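Long-range contacts in peroxin 22 (Pichia angusta, PDB 5NKZ), which probably takes part in peroxisome biogenesis and forms a complex with the ubiquitin-conjugating enzyme Pex4p through its soluble domain: residues C[32-37]-C[55-60]; C[85-90]-C[108-113]; C[100-105]-C[119-124]. One frame throughout, in Å; residues are numbered along the deposited sequence.

Contact 1 (C[32-37]-C[55-60])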
# COMPACT_ATOMS: atom_id res chain seq x y z
N VAL C 32 -0.62 17.17 5.62
CA VAL C 32 -1.36 17.32 6.86
C VAL C 32 -2.36 16.17 7.02
O VAL C 32 -3.10 15.82 6.07
CB VAL C 32 -2.12 18.69 6.92
CG1 VAL C 32 -2.89 18.89 8.24
CG2 VAL C 32 -1.19 19.84 6.58
N SER C 33 -2.36 15.58 8.21
CA SER C 33 -3.38 14.61 8.59
C SER C 33 -4.39 15.32 9.48
O SER C 33 -4.03 15.89 10.51
CB SER C 33 -2.78 13.38 9.32
OG SER C 33 -2.08 12.50 8.42
N LEU C 34 -5.66 15.26 9.13
CA LEU C 34 -6.67 15.96 9.89
C LEU C 34 -7.65 15.00 10.49
O LEU C 34 -8.37 14.35 9.74
CB LEU C 34 -7.40 16.95 8.96
CG LEU C 34 -8.55 17.80 9.53
CD1 LEU C 34 -8.08 18.54 10.78
CD2 LEU C 34 -9.06 18.74 8.45
N VAL C 35 -7.70 14.89 11.81
CA VAL C 35 -8.67 13.97 12.38
C VAL C 35 -9.82 14.75 12.95
O VAL C 35 -9.64 15.63 13.81
CB VAL C 35 -8.09 12.87 13.38
CG1 VAL C 35 -6.61 12.63 13.14
CG2 VAL C 35 -8.35 13.16 14.87
N LEU C 36 -10.99 14.38 12.43
CA LEU C 36 -12.26 15.03 12.75
C LEU C 36 -13.16 14.10 13.56
O LEU C 36 -13.62 13.09 13.06
CB LEU C 36 -12.98 15.46 11.45
CG LEU C 36 -12.20 16.36 10.49
CD1 LEU C 36 -12.93 16.56 9.16
CD2 LEU C 36 -11.86 17.68 11.16
N THR C 37 -13.38 14.45 14.82
CA THR C 37 -14.56 14.03 15.56
C THR C 37 -15.77 14.88 15.14
O THR C 37 -15.61 15.92 14.56
CB THR C 37 -14.35 14.22 17.08
OG1 THR C 37 -14.04 15.60 17.36
CG2 THR C 37 -13.23 13.36 17.58
N LEU C 55 -3.67 16.83 1.86
CA LEU C 55 -4.43 16.86 3.08
C LEU C 55 -5.11 15.53 3.07
O LEU C 55 -5.42 14.99 1.98
CB LEU C 55 -5.42 18.00 3.07
CG LEU C 55 -6.56 17.99 4.10
CD1 LEU C 55 -6.12 18.05 5.55
CD2 LEU C 55 -7.45 19.21 3.76
N THR C 56 -5.27 14.96 4.25
CA THR C 56 -5.83 13.64 4.38
C THR C 56 -6.64 13.68 5.66
O THR C 56 -6.13 14.05 6.72
CB THR C 56 -4.70 12.57 4.40
OG1 THR C 56 -3.89 12.64 3.20
CG2 THR C 56 -5.30 11.17 4.50
N VAL C 57 -7.90 13.32 5.56
CA VAL C 57 -8.84 13.42 6.66
C VAL C 57 -9.18 12.03 7.24
O VAL C 57 -9.54 11.09 6.51
CB VAL C 57 -10.15 14.09 6.18
CG1 VAL C 57 -11.30 13.88 7.15
CG2 VAL C 57 -9.94 15.59 5.94
N ILE C 58 -9.17 11.96 8.56
CA ILE C 58 -9.45 10.74 9.28
C ILE C 58 -10.70 10.94 10.16
O ILE C 58 -10.68 11.70 11.14
CB ILE C 58 -8.18 10.35 10.11
CG1 ILE C 58 -6.97 10.31 9.16
CG2 ILE C 58 -8.35 9.01 10.84
CD1 ILE C 58 -5.65 10.46 9.87
N LEU C 59 -11.79 10.26 9.83
CA LEU C 59 -13.02 10.40 10.62
C LEU C 59 -13.05 9.46 11.82
O LEU C 59 -12.78 8.26 11.70
CB LEU C 59 -14.27 10.19 9.76
CG LEU C 59 -14.24 10.99 8.45
CD1 LEU C 59 -15.25 10.39 7.48
CD2 LEU C 59 -14.48 12.48 8.68
N HIS C 60 -13.38 10.03 12.97
CA HIS C 60 -13.78 9.28 14.16
C HIS C 60 -14.87 8.28 13.76
O HIS C 60 -15.57 8.49 12.76
CB HIS C 60 -14.34 10.28 15.18
CG HIS C 60 -14.26 9.84 16.61
ND1 HIS C 60 -15.37 9.63 17.38
CD2 HIS C 60 -13.19 9.63 17.42
CE1 HIS C 60 -15.00 9.27 18.60
NE2 HIS C 60 -13.68 9.26 18.65

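Contact 2 (C[85-90]-C[108-113])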
# COMPACT_ATOMS: atom_id res chain seq x y z
N ARG C 85 -12.97 2.91 12.54
CA ARG C 85 -14.02 2.27 13.34
C ARG C 85 -13.75 2.16 14.84
O ARG C 85 -14.72 1.97 15.60
CB ARG C 85 -14.39 0.89 12.76
CG ARG C 85 -15.36 1.03 11.58
CD ARG C 85 -16.17 -0.22 11.16
NE ARG C 85 -17.56 0.19 10.90
CZ ARG C 85 -17.95 1.01 9.93
NH1 ARG C 85 -17.09 1.50 9.04
NH2 ARG C 85 -19.24 1.35 9.82
N THR C 86 -12.49 2.28 15.27
CA THR C 86 -12.14 2.39 16.71
C THR C 86 -11.23 3.61 16.92
O THR C 86 -10.43 3.95 16.05
CB THR C 86 -11.40 1.12 17.25
OG1 THR C 86 -10.00 1.16 16.91
CG2 THR C 86 -12.03 -0.19 16.72
N GLU C 87 -11.32 4.25 18.09
CA GLU C 87 -10.40 5.34 18.38
C GLU C 87 -8.91 4.95 18.25
O GLU C 87 -8.11 5.71 17.70
CB GLU C 87 -10.66 5.90 19.77
CG GLU C 87 -11.87 6.82 19.76
CD GLU C 87 -12.09 7.52 21.08
OE1 GLU C 87 -12.87 8.49 21.10
OE2 GLU C 87 -11.50 7.09 22.10
N GLU C 88 -8.56 3.76 18.73
CA GLU C 88 -7.19 3.28 18.64
C GLU C 88 -6.71 3.35 17.20
O GLU C 88 -5.64 3.91 16.91
CB GLU C 88 -7.08 1.85 19.15
CG GLU C 88 -5.65 1.47 19.50
CD GLU C 88 -5.48 0.01 19.81
OE1 GLU C 88 -4.33 -0.49 19.68
OE2 GLU C 88 -6.48 -0.64 20.21
N SER C 89 -7.53 2.84 16.28
CA SER C 89 -7.16 2.84 14.86
C SER C 89 -6.66 4.18 14.37
O SER C 89 -5.83 4.21 13.45
CB SER C 89 -8.33 2.42 13.99
OG SER C 89 -8.95 1.30 14.57
N ILE C 90 -7.16 5.28 14.96
CA ILE C 90 -6.76 6.64 14.55
C ILE C 90 -5.25 6.71 14.53
O ILE C 90 -4.65 7.00 13.49
CB ILE C 90 -7.35 7.73 15.47
CG1 ILE C 90 -8.87 7.83 15.28
CG2 ILE C 90 -6.72 9.10 15.21
CD1 ILE C 90 -9.57 8.45 16.49
N ASN C 108 -11.08 15.56 22.59
CA ASN C 108 -12.38 15.16 22.04
C ASN C 108 -12.56 13.66 21.84
O ASN C 108 -13.57 13.25 21.29
CB ASN C 108 -12.62 15.85 20.70
CG ASN C 108 -12.87 17.33 20.85
OD1 ASN C 108 -12.71 18.09 19.89
ND2 ASN C 108 -13.26 17.76 22.05
N LEU C 109 -11.59 12.86 22.27
CA LEU C 109 -11.75 11.41 22.27
C LEU C 109 -12.44 10.96 23.57
O LEU C 109 -12.44 11.69 24.54
CB LEU C 109 -10.38 10.73 22.06
CG LEU C 109 -9.75 10.64 20.64
CD1 LEU C 109 -10.19 11.75 19.70
CD2 LEU C 109 -8.23 10.59 20.68
N GLU C 110 -13.04 9.77 23.53
CA GLU C 110 -13.63 9.11 24.70
C GLU C 110 -12.55 8.38 25.50
O GLU C 110 -12.57 8.42 26.72
CB GLU C 110 -14.79 8.17 24.35
CG GLU C 110 -15.55 8.57 23.08
CD GLU C 110 -17.04 8.29 23.06
OE1 GLU C 110 -17.58 7.57 23.95
OE2 GLU C 110 -17.68 8.81 22.12
N MET C 111 -11.59 7.75 24.83
CA MET C 111 -10.34 7.30 25.45
C MET C 111 -9.54 8.45 26.09
O MET C 111 -9.52 9.56 25.60
CB MET C 111 -9.50 6.65 24.35
CG MET C 111 -8.15 6.06 24.71
SD MET C 111 -7.14 5.79 23.23
CE MET C 111 -8.03 4.49 22.35
N SER C 112 -8.85 8.18 27.20
CA SER C 112 -7.94 9.18 27.76
C SER C 112 -6.85 8.54 28.58
O SER C 112 -6.89 7.34 28.88
CB SER C 112 -8.69 10.27 28.56
OG SER C 112 -9.77 9.82 29.41
N ALA C 113 -5.81 9.34 28.85
CA ALA C 113 -4.58 8.89 29.53
C ALA C 113 -3.86 7.72 28.82
O ALA C 113 -2.85 7.27 29.31
CB ALA C 113 -4.84 8.54 31.01

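Contact 3 (C[100-105]-C[119-124])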
# COMPACT_ATOMS: atom_id res chain seq x y z
N ASN C 100 3.55 15.35 7.75
CA ASN C 100 4.37 16.41 8.36
C ASN C 100 3.64 17.15 9.49
O ASN C 100 4.29 17.54 10.46
CB ASN C 100 4.74 17.47 7.32
CG ASN C 100 5.71 16.97 6.26
OD1 ASN C 100 5.58 15.88 5.73
ND2 ASN C 100 6.68 17.78 5.94
N ILE C 101 2.33 17.38 9.33
CA ILE C 101 1.50 18.09 10.31
C ILE C 101 0.34 17.21 10.76
O ILE C 101 -0.32 16.57 9.93
CB ILE C 101 0.97 19.46 9.75
CG1 ILE C 101 2.15 20.39 9.35
CG2 ILE C 101 0.07 20.17 10.76
CD1 ILE C 101 2.10 20.93 7.92
N ASN C 102 0.08 17.16 12.05
CA ASN C 102 -0.91 16.22 12.53
C ASN C 102 -1.84 16.98 13.43
O ASN C 102 -1.46 17.38 14.51
CB ASN C 102 -0.26 14.98 13.22
CG ASN C 102 0.49 14.06 12.24
OD1 ASN C 102 -0.13 13.17 11.62
ND2 ASN C 102 1.79 14.26 12.10
N LEU C 103 -3.05 17.21 12.94
CA LEU C 103 -4.06 17.95 13.68
C LEU C 103 -5.09 17.02 14.23
O LEU C 103 -5.76 16.30 13.48
CB LEU C 103 -4.77 18.94 12.77
CG LEU C 103 -3.87 19.85 11.98
CD1 LEU C 103 -4.77 20.59 11.00
CD2 LEU C 103 -3.10 20.78 12.92
N ILE C 104 -5.25 17.09 15.55
CA ILE C 104 -6.12 16.18 16.28
C ILE C 104 -6.37 16.75 17.67
O ILE C 104 -5.41 17.09 18.37
CB ILE C 104 -5.45 14.75 16.35
CG1 ILE C 104 -6.11 13.88 17.44
CG2 ILE C 104 -3.93 14.83 16.55
CD1 ILE C 104 -5.88 12.38 17.31
N THR C 105 -7.63 16.92 18.07
CA THR C 105 -7.89 17.29 19.46
C THR C 105 -8.04 15.98 20.19
O THR C 105 -9.05 15.28 20.01
CB THR C 105 -9.16 18.14 19.67
OG1 THR C 105 -10.22 17.53 18.95
CG2 THR C 105 -8.98 19.55 19.17
N PHE C 119 5.05 10.23 20.41
CA PHE C 119 5.67 11.06 19.33
C PHE C 119 6.61 10.31 18.28
O PHE C 119 7.81 10.58 18.12
CB PHE C 119 6.27 12.36 19.93
CG PHE C 119 7.66 12.25 20.55
CD1 PHE C 119 8.30 11.01 20.84
CD2 PHE C 119 8.35 13.43 20.88
CE1 PHE C 119 9.59 10.98 21.42
CE2 PHE C 119 9.64 13.39 21.46
CZ PHE C 119 10.26 12.17 21.73
N HIS C 120 6.00 9.38 17.53
CA HIS C 120 6.41 9.06 16.13
C HIS C 120 6.09 10.18 15.14
O HIS C 120 6.70 10.22 14.07
CB HIS C 120 5.68 7.82 15.61
CG HIS C 120 6.03 6.56 16.34
ND1 HIS C 120 5.40 6.14 17.49
CD2 HIS C 120 6.96 5.62 16.06
CE1 HIS C 120 5.93 5.00 17.90
NE2 HIS C 120 6.87 4.65 17.04
N LEU C 121 5.13 11.05 15.47
CA LEU C 121 4.51 12.01 14.52
C LEU C 121 5.16 13.40 14.57
O LEU C 121 5.31 13.97 15.66
CB LEU C 121 3.01 12.22 14.84
CG LEU C 121 1.84 11.25 14.73
CD1 LEU C 121 2.00 10.36 13.51
CD2 LEU C 121 1.59 10.46 16.02
N ASP C 122 5.50 13.95 13.40
CA ASP C 122 6.12 15.27 13.28
C ASP C 122 4.99 16.28 13.44
O ASP C 122 3.98 16.17 12.76
CB ASP C 122 6.83 15.51 11.91
CG ASP C 122 6.73 14.31 10.91
OD1 ASP C 122 6.24 13.19 11.24
OD2 ASP C 122 7.15 14.50 9.74
N LYS C 123 5.14 17.22 14.38
CA LYS C 123 4.35 18.48 14.46
C LYS C 123 2.88 18.22 14.77
O LYS C 123 2.00 18.59 13.99
CB LYS C 123 4.55 19.36 13.20
CG LYS C 123 5.82 20.22 13.21
CD LYS C 123 5.71 21.42 14.16
CE LYS C 123 5.40 22.70 13.40
NZ LYS C 123 4.99 23.83 14.28
N PHE C 124 2.61 17.57 15.90
CA PHE C 124 1.23 17.38 16.32
C PHE C 124 0.85 18.79 16.75
O PHE C 124 1.66 19.48 17.31
CB PHE C 124 1.05 16.31 17.43
CG PHE C 124 1.01 16.87 18.87
CD1 PHE C 124 -0.21 17.35 19.44
CD2 PHE C 124 2.20 16.97 19.66
CE1 PHE C 124 -0.23 17.89 20.75
CE2 PHE C 124 2.16 17.50 20.97
CZ PHE C 124 0.95 17.96 21.51

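Contact 1 (C[32-37]-C[55-60])
Leu-34 pairs with strand 55-59 through both its backbone N and its backbone O. Strands 32-36 and 55-59 run parallel as neighbours in the central sheet, joined in sequence by a beta-alpha-beta crossover through helix 46-51. Leu-34 N donates to Thr-56 O (2.7 Å), and Leu-34 O accepts from Ile-58 N (2.8 Å). The ladder begins at Thr-56 N on Val-32 O. It continues past Leu-34 with Leu-36 N on Ile-58 O and His-60 N on Leu-36 O. These backbone bonds satisfy buried polar atoms.

Ile-58 lies on the face that also carries Ser-33, Val-35 and Thr-56. Ile-58 CB lies beside Leu-34 O and 4.1 Å from Val-35 CG1. The first torsion (-53°) puts CG1 anti to the carbonyl carbon, beside the backbone N. The Ile-58 chain then crosses that of Val-35 obliquely. Ile-58 CD1 meets Val-35 CG1 at 4.0 Å and Ser-33 CB at 4.1 Å. Leu-94 of helix 87-97 also packs on Ile-58.

On the other face, Leu-55 CD1 touches Leu-34 CB at 3.8 Å. Leu-36 CD1 meets Val-57 CG1 at 3.7 Å. Leu-49 of helix 46-51 packs against Leu-55 and Val-57. Beyond the strand ends, Thr-37 makes a CH-pi contact with His-60. Thr-37 CG2 stands over one ring face, displaced toward the rim, 3.7 Å from His-60 CD2.

Contact 2 (C[85-90]-C[108-113])
Glu-87 bridges two successive backbone amides, those of Glu-110 and Met-111, with one carboxylate. It stands near the start of helix 87-97 in a Rossmann-like alpha/beta fold. The amides belong to the loop between strand 101-103 and strand 124-125.

Glu-110 N donates to Glu-87 OE1 at 2.8 Å, with an angle of 169° at the hydrogen. Met-111 N donates to Glu-87 OE2 at 2.8 Å, and this bond is also nearly straight at 164°. Each oxygen uses its syn lone pair, on the side of the other oxygen. Glu-87 OE1 has a further hydrogen-bond partner, His-60 NE2. Three bonds therefore hold the carboxylate, two on OE1 and one on OE2. They would be expected to fix its rotation and ease its negative charge. Glu-110 OE2 lies 4.9 Å from Glu-87 OE1, not in contact, and the two carboxylate planes are turned 74° from each other.

The chain of Glu-87 is extended beyond CG and brings the carboxylate to the loop. Leu-109 packs beside it, with Leu-109 CB 3.8 Å from Glu-87 CD. Nearby, Ser-89 OG accepts from Thr-86 OG1 and is also hydrogen-bonded to an acidic side chain of the other protein chain. Arg-85 N bonds to an acidic side chain of that chain too.

Met-111 runs past Glu-87 in the opposite sense and bends at its last torsion. Met-111 CE ends 3.9 Å from Glu-87 CB and 3.7 Å from Glu-88 N.

Contact 3 (C[100-105]-C[119-124])
Asn-102 meets the 119-124 segment with both its backbone and its side-chain amide. Two hydrogen bonds result. Asn-102 N donates to Lys-123 O at 3.1 Å, approaching from above the carbonyl plane, 42° out of it. Asn-102 ND2 donates to Asp-122 O at 3.0 Å, and the acceptor lies close to the plane of the side-chain amide. ND2 also bonds to Ser-99 O, so one amide nitrogen ties Asp-122 to Ser-99, just ahead of segment 100-105.

A CA-H...O contact joins Phe-124 CA to Asn-102 O at 3.2 Å. It accompanies the single parallel bridge between Asn-102 and Phe-124.

Van der Waals contacts complete the join. Asn-102 CG is anti to the carbonyl carbon, beside the backbone N (chi1 -69°), and there lies against Leu-121. The Leu-121 side chain crosses that of Asn-102 at about a right angle, with Leu-121 CB 3.6 Å from Asn-102 ND2 and Leu-121 CG 4.0 Å from Asn-102 CG. Leu-94 of helix 87-97 touches both residues. Asp-122 OD2 lies 3.6 Å from Asn-100 CA. An alanine in place of Asn-102 would probably leave Asp-122 O and Ser-99 O without this donor and open a gap beside Leu-121.

The arrangement is that of a short strand, outermost within this chain, just starting to pair: strand 124-125 is added to strand 101-103 at the border of a parallel, Rossmann-like sheet.

Contacts 1 and 3 are parts of one sheet, their centres about 11 Å apart. Strand 32-36 pairs with strand 101-103 between them: Ser-33 N is 2.8 Å from Ile-101 O, and Val-35 N is 2.9 Å from Leu-103 O. Contact 2 lies toward the surface, its centre about 13 Å from that of contact 1. The two meet through His-60 NE2 and Glu-87 OE1, 2.7 Å apart. Contacts 2 and 3 are about 15 Å apart by centres and touch where Ile-90 CG2 packs on Ile-104 CD1 at 4.0 Å. The other protein chain, Pex4p, reaches contacts 1 and 2 but not contact 3.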